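Local coordinates for protein 2',5'-phosphodiesterase 12 (Homo sapiens, PDB 4Z0V) that is a human member of the endonuclease/exonuclease/phosphatase family, with two mixed beta sheets packed face to face and a smaller beta-rich N-terminal domain, at residues 280-285 with 307-312; 321-326 with 435-440. All coordinates share one frame; numbering follows the deposited sequence. Where two conformers were deposited one is given.

How the contacts relate
Two contacts illustrate how a sandwich of sheets is covered outside and filled inside. From the N terminus, the chain passes the N-terminal domain and several strands before strand 280-287, and contact 1 closes a loop of 21 residues when helix 295-316 folds back over it. The chain then enters strand 322-327, parallel neighbour of 280-287, and contact 2 closes only after 108 more residues, when strand 433-439 arrives. The two loops follow in series, neither nesting nor crossing. They meet through the shared sheet: Ala284 N lies 2.8 Å from Ile323 O, a probable hydrogen bond, and Ile281 packs on Ile323. Contact 1 ties helix to sheet; contact 2 ties that sheet to the second one.

Contact 1 (280-285 with 307-312); sequences RICVAN and AHIRHV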
loop_
_atom_site.group_PDB
_atom_site.type_symbol
_atom_site.label_atom_id
_atom_site.label_comp_id
_atom_site.label_asym_id
_atom_site.label_seq_id
_atom_site.Cartn_x
_atom_site.Cartn_y
_atom_site.Cartn_z
ATOM N N ARG A 280 -16.984 13.432 2.258
ATOM C CA ARG A 280 -16.003 13.174 1.205
ATOM C C ARG A 280 -14.615 13.272 1.847
ATOM O O ARG A 280 -14.452 13.975 2.844
ATOM C CB ARG A 280 -16.180 14.155 0.018
ATOM C CG ARG A 280 -17.511 13.965 -0.759
ATOM C CD ARG A 280 -17.884 15.056 -1.787
ATOM N NE ARG A 280 -17.812 16.401 -1.213
ATOM C CZ ARG A 280 -18.137 17.547 -1.818
ATOM N NH1 ARG A 280 -18.653 17.544 -3.055
ATOM N NH2 ARG A 280 -17.992 18.696 -1.180
ATOM N N ILE A 281 -13.631 12.588 1.292
ATOM C CA ILE A 281 -12.286 12.663 1.850
ATOM C C ILE A 281 -11.295 12.549 0.706
ATOM O O ILE A 281 -11.513 11.817 -0.265
ATOM C CB ILE A 281 -12.068 11.594 2.949
ATOM C CG1 ILE A 281 -10.708 11.781 3.667
ATOM C CG2 ILE A 281 -12.254 10.153 2.420
ATOM C CD1 ILE A 281 -10.823 11.406 5.138
ATOM N N CYS A 282 -10.262 13.341 0.795
ATOM C CA CYS A 282 -9.187 13.377 -0.187
ATOM C C CYS A 282 -8.032 12.500 0.348
ATOM O O CYS A 282 -7.433 12.824 1.378
ATOM C CB CYS A 282 -8.755 14.826 -0.400
ATOM S SG CYS A 282 -7.304 14.992 -1.454
ATOM N N VAL A 283 -7.752 11.375 -0.319
ATOM C CA VAL A 283 -6.698 10.432 0.103
ATOM C C VAL A 283 -5.487 10.599 -0.802
ATOM O O VAL A 283 -5.578 10.349 -2.016
ATOM C CB VAL A 283 -7.194 8.954 0.078
ATOM C CG1 VAL A 283 -6.058 8.007 0.475
ATOM C CG2 VAL A 283 -8.405 8.770 1.001
ATOM N N ALA A 284 -4.363 11.048 -0.213
ATOM C CA ALA A 284 -3.156 11.257 -0.975
ATOM C C ALA A 284 -2.117 10.224 -0.544
ATOM O O ALA A 284 -2.110 9.771 0.615
ATOM C CB ALA A 284 -2.649 12.690 -0.795
ATOM N N ASN A 285 -1.307 9.776 -1.519
ATOM C CA ASN A 285 -0.291 8.744 -1.319
ATOM C C ASN A 285 0.940 9.108 -2.087
ATOM O O ASN A 285 0.830 9.585 -3.225
ATOM C CB ASN A 285 -0.847 7.379 -1.801
ATOM C CG ASN A 285 0.067 6.184 -1.629
ATOM O OD1 ASN A 285 0.958 6.147 -0.757
ATOM N ND2 ASN A 285 -0.159 5.135 -2.427
ATOM N N ALA A 307 0.389 22.016 -1.678
ATOM C CA ALA A 307 -0.285 23.020 -2.523
ATOM C C ALA A 307 -1.252 22.316 -3.485
ATOM O O ALA A 307 -2.343 22.815 -3.726
ATOM C CB ALA A 307 0.731 23.850 -3.303
ATOM N N HIS A 308 -0.843 21.166 -4.033
ATOM C CA HIS A 308 -1.715 20.390 -4.903
ATOM C C HIS A 308 -2.937 19.865 -4.121
ATOM O O HIS A 308 -4.067 19.966 -4.592
ATOM C CB HIS A 308 -0.965 19.203 -5.563
ATOM C CG HIS A 308 -1.849 18.462 -6.520
ATOM N ND1 HIS A 308 -2.387 19.090 -7.642
ATOM C CD2 HIS A 308 -2.310 17.188 -6.470
ATOM C CE1 HIS A 308 -3.132 18.176 -8.248
ATOM N NE2 HIS A 308 -3.128 17.019 -7.576
ATOM N N ILE A 309 -2.706 19.314 -2.935
ATOM C CA ILE A 309 -3.793 18.759 -2.122
ATOM C C ILE A 309 -4.735 19.889 -1.671
ATOM O O ILE A 309 -5.961 19.685 -1.646
ATOM C CB ILE A 309 -3.219 17.945 -0.937
ATOM C CG1 ILE A 309 -2.548 16.644 -1.463
ATOM C CG2 ILE A 309 -4.324 17.616 0.060
ATOM C CD1 ILE A 309 -1.538 16.001 -0.469
ATOM N N ARG A 310 -4.175 21.088 -1.385
ATOM C CA ARG A 310 -4.997 22.246 -1.010
ATOM C C ARG A 310 -5.914 22.612 -2.191
ATOM O O ARG A 310 -7.100 22.856 -2.001
ATOM C CB ARG A 310 -4.078 23.436 -0.598
ATOM C CG ARG A 310 -4.782 24.770 -0.247
ATOM C CD ARG A 310 -5.726 24.713 0.940
ATOM N NE ARG A 310 -5.007 24.572 2.208
ATOM C CZ ARG A 310 -5.574 24.239 3.363
ATOM N NH1 ARG A 310 -6.879 23.996 3.426
ATOM N NH2 ARG A 310 -4.838 24.114 4.456
ATOM N N HIS A 311 -5.372 22.587 -3.406
ATOM C CA HIS A 311 -6.151 22.895 -4.605
ATOM C C HIS A 311 -7.275 21.890 -4.775
ATOM O O HIS A 311 -8.420 22.274 -5.003
ATOM C CB HIS A 311 -5.252 22.883 -5.853
ATOM C CG HIS A 311 -5.998 23.041 -7.138
ATOM N ND1 HIS A 311 -6.658 24.212 -7.447
ATOM C CD2 HIS A 311 -6.134 22.175 -8.170
ATOM C CE1 HIS A 311 -7.183 24.023 -8.650
ATOM N NE2 HIS A 311 -6.881 22.816 -9.129
ATOM N N VAL A 312 -6.944 20.590 -4.713
ATOM C CA VAL A 312 -7.968 19.565 -4.891
ATOM C C VAL A 312 -9.046 19.651 -3.812
ATOM O O VAL A 312 -10.242 19.577 -4.126
ATOM C CB VAL A 312 -7.319 18.156 -4.899
ATOM C CG1 VAL A 312 -8.379 17.048 -4.855
ATOM C CG2 VAL A 312 -6.418 17.990 -6.119
#
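Ile309 of the helix meets Ala284 and Cys282 of strand 280-285, and its side chain can be followed outward as a small example of how a helix sits on a sheet. The branch at CB divides the work. CG2 turns to the sulfur, lying 4.2 Å from Cys282 SG. The other arm, with CG1 anti to the carbonyl carbon (chi1 -69°), runs extended toward the strand: CG1 passes 4.0 Å from Ala284 CB, and the terminal CD1 ends 3.5 Å from that same Ala284 CB. The small methyl thus receives the tip of the longer chain, and here the two backbones come nearest, with 7.6 Å between the CA atoms of Ala284 and Ile309.

One helical turn further on, Val312 supplies the second foothold. Its CG1, anti to the backbone N, stands 4.1 Å from Cys282 SG, so the thiol is touched by methyl groups from two residues on the helix face. The other methyl of Val312, CG2, makes a contact within the helix, 3.7 Å above one face of the His308 ring and displaced toward its rim. His308 NE2 is also hydrogen-bonded to the carbonyl O of His228, on strand 222-231.

All four touching residues are buried, and the side chains meet by apolar contacts alone. Ile309 also rests on Val322 and Phe324, while Val312 reaches Val270, so the helix straddles several strands. The axes of segments 280-285 and 307-312 run nearly antiparallel, at 159°, and approach to 10.0 Å. That near-reversal, followed by a return into the parallel strand 322-327, is the signature of a beta-alpha-beta crossover, here within the endonuclease/exonuclease/phosphatase domain.

Contact 2 (321-326 with 435-440); sequences PVIFCG and CDLKWK
The indole of Trp439 meets Pro321 at its rim: Pro321 CG lies close to the ring plane, 4.0 Å from CZ3, the two side chains crossing at about a right angle. Ile281, from the strand beside 321-326, comes to the CH2 corner from one side of the ring plane, its CB and CD1 both near that atom, without lying over the ring; Ile126 and Lys279 also touch this tryptophan. The direction of the side chain explains the edge contact. Trp439 does not aim its CB straight at the other segment; chi1 of -66° sets CG beside the backbone N, and chi2 of 102° turns the ring so that its six-membered end faces the proline.

Deeper in the interface, Ile323 and Leu437 face one another tip to tip. Leu437 CD1 sits 3.8 Å from Ile323 CD1 and also approaches Ile323 CG1 at 4.1 Å, so a single leucine methyl touches the last two carbons of the isoleucine arm. Both residues are buried; Ile396 and Thr128 touch the leucine too.

At both pairs, Pro321 with Trp439 and Ile323 with Leu437, the CA atoms are 9.9 Å apart, a spacing that suits two sheets layered face to face, as in the sandwich of this family. One segment belongs to each sheet, and the pairing advances in opposite chain directions. Carbon meets carbon at every touching point, and only 109 Å² is buried, so at these two pairs the join rests on dispersion and, at the buried Ile323-Leu437 pair, on the exclusion of water.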
loop_
_atom_site.group_PDB
_atom_site.type_symbol
_atom_site.label_atom_id
_atom_site.label_comp_id
_atom_site.label_asym_id
_atom_site.label_seq_id
_atom_site.Cartn_x
_atom_site.Cartn_y
_atom_site.Cartn_z
ATOM N N PRO A 321 -11.858 17.027 3.962
ATOM C CA PRO A 321 -10.679 16.692 4.767
ATOM C C PRO A 321 -9.697 15.789 4.035
ATOM O O PRO A 321 -10.020 15.256 2.982
ATOM C CB PRO A 321 -11.273 16.020 6.000
ATOM C CG PRO A 321 -12.533 15.412 5.528
ATOM C CD PRO A 321 -13.064 16.320 4.453
ATOM N N VAL A 322 -8.497 15.647 4.594
ATOM C CA VAL A 322 -7.397 14.932 3.948
ATOM C C VAL A 322 -6.772 13.851 4.810
ATOM O O VAL A 322 -6.635 13.986 6.024
ATOM C CB VAL A 322 -6.299 16.003 3.570
ATOM C CG1 VAL A 322 -5.009 15.345 3.057
ATOM C CG2 VAL A 322 -6.826 17.014 2.543
ATOM N N ILE A 323 -6.362 12.758 4.140
ATOM C CA ILE A 323 -5.515 11.700 4.692
ATOM C C ILE A 323 -4.334 11.688 3.754
ATOM O O ILE A 323 -4.542 11.615 2.542
ATOM C CB ILE A 323 -6.173 10.298 4.819
ATOM C CG1 ILE A 323 -7.314 10.300 5.847
ATOM C CG2 ILE A 323 -5.108 9.229 5.200
ATOM C CD1 ILE A 323 -8.218 9.069 5.722
ATOM N N PHE A 324 -3.120 11.801 4.273
ATOM C CA PHE A 324 -1.932 11.779 3.416
ATOM C C PHE A 324 -0.964 10.705 3.915
ATOM O O PHE A 324 -0.270 10.873 4.929
ATOM C CB PHE A 324 -1.276 13.178 3.378
ATOM C CG PHE A 324 -0.164 13.442 2.384
ATOM C CD1 PHE A 324 0.266 12.449 1.500
ATOM C CD2 PHE A 324 0.446 14.689 2.316
ATOM C CE1 PHE A 324 1.272 12.713 0.555
ATOM C CE2 PHE A 324 1.458 14.947 1.376
ATOM C CZ PHE A 324 1.871 13.954 0.508
ATOM N N CYS A 325 -0.952 9.578 3.204
ATOM C CA CYS A 325 -0.090 8.435 3.492
ATOM C C CYS A 325 1.171 8.528 2.680
ATOM O O CYS A 325 1.170 9.119 1.606
ATOM C CB CYS A 325 -0.824 7.140 3.142
ATOM S SG CYS A 325 -2.273 6.800 4.164
ATOM N N GLY A 326 2.184 7.782 3.079
ATOM C CA GLY A 326 3.342 7.689 2.203
ATOM C C GLY A 326 4.616 7.221 2.834
ATOM O O GLY A 326 4.710 7.088 4.055
ATOM N N CYS A 435 -3.905 2.218 11.399
ATOM C CA CYS A 435 -4.571 2.947 12.490
ATOM C C CYS A 435 -6.046 3.073 12.196
ATOM O O CYS A 435 -6.447 3.114 11.026
ATOM C CB CYS A 435 -3.944 4.316 12.680
ATOM S SG CYS A 435 -4.137 5.381 11.246
ATOM N N ASP A 436 -6.856 3.155 13.245
ATOM C CA ASP A 436 -8.285 3.369 13.075
ATOM C C ASP A 436 -8.534 4.834 13.324
ATOM O O ASP A 436 -8.102 5.342 14.362
ATOM C CB ASP A 436 -9.085 2.497 14.039
ATOM C CG ASP A 436 -8.983 1.026 13.745
ATOM O OD1 ASP A 436 -8.436 0.673 12.678
ATOM O OD2 ASP A 436 -9.498 0.229 14.549
ATOM N N LEU A 437 -9.110 5.524 12.336
ATOM C CA LEU A 437 -9.424 6.952 12.429
ATOM C C LEU A 437 -10.902 7.129 12.676
ATOM O O LEU A 437 -11.682 6.290 12.255
ATOM C CB LEU A 437 -9.032 7.651 11.129
ATOM C CG LEU A 437 -7.574 7.488 10.689
ATOM C CD1 LEU A 437 -7.358 8.181 9.332
ATOM C CD2 LEU A 437 -6.620 8.017 11.774
ATOM N N LYS A 438 -11.299 8.179 13.378
ATOM C CA LYS A 438 -12.719 8.430 13.606
ATOM C C LYS A 438 -13.080 9.795 13.045
ATOM O O LYS A 438 -12.295 10.741 13.175
ATOM C CB LYS A 438 -13.054 8.335 15.121
ATOM C CG LYS A 438 -14.547 8.364 15.448
ATOM C CD LYS A 438 -14.789 7.804 16.851
ATOM C CE LYS A 438 -16.249 7.605 17.193
ATOM N NZ LYS A 438 -16.865 8.841 17.744
ATOM N N TRP A 439 -14.229 9.877 12.349
ATOM C CA TRP A 439 -14.761 11.146 11.858
ATOM C C TRP A 439 -15.155 11.998 13.073
ATOM O O TRP A 439 -15.788 11.468 14.000
ATOM C CB TRP A 439 -16.010 10.903 10.971
ATOM C CG TRP A 439 -15.781 10.172 9.676
ATOM C CD1 TRP A 439 -16.060 8.860 9.423
ATOM C CD2 TRP A 439 -15.428 10.755 8.416
ATOM N NE1 TRP A 439 -15.879 8.584 8.087
ATOM C CE2 TRP A 439 -15.512 9.735 7.441
ATOM C CE3 TRP A 439 -15.053 12.047 8.012
ATOM C CZ2 TRP A 439 -15.216 9.961 6.095
ATOM C CZ3 TRP A 439 -14.756 12.267 6.679
ATOM C CH2 TRP A 439 -14.831 11.236 5.740
ATOM N N LYS A 440 -14.760 13.284 13.087
ATOM C CA LYS A 440 -15.098 14.216 14.171
ATOM C C LYS A 440 -16.498 14.785 13.955
ATOM O O LYS A 440 -17.397 14.540 14.756
ATOM C CB LYS A 440 -14.076 15.353 14.250
ATOM C CG LYS A 440 -12.778 14.984 14.954
ATOM C CD LYS A 440 -11.869 16.196 15.052
ATOM C CE LYS A 440 -10.715 15.978 15.990
ATOM N NZ LYS A 440 -9.908 17.213 16.156
#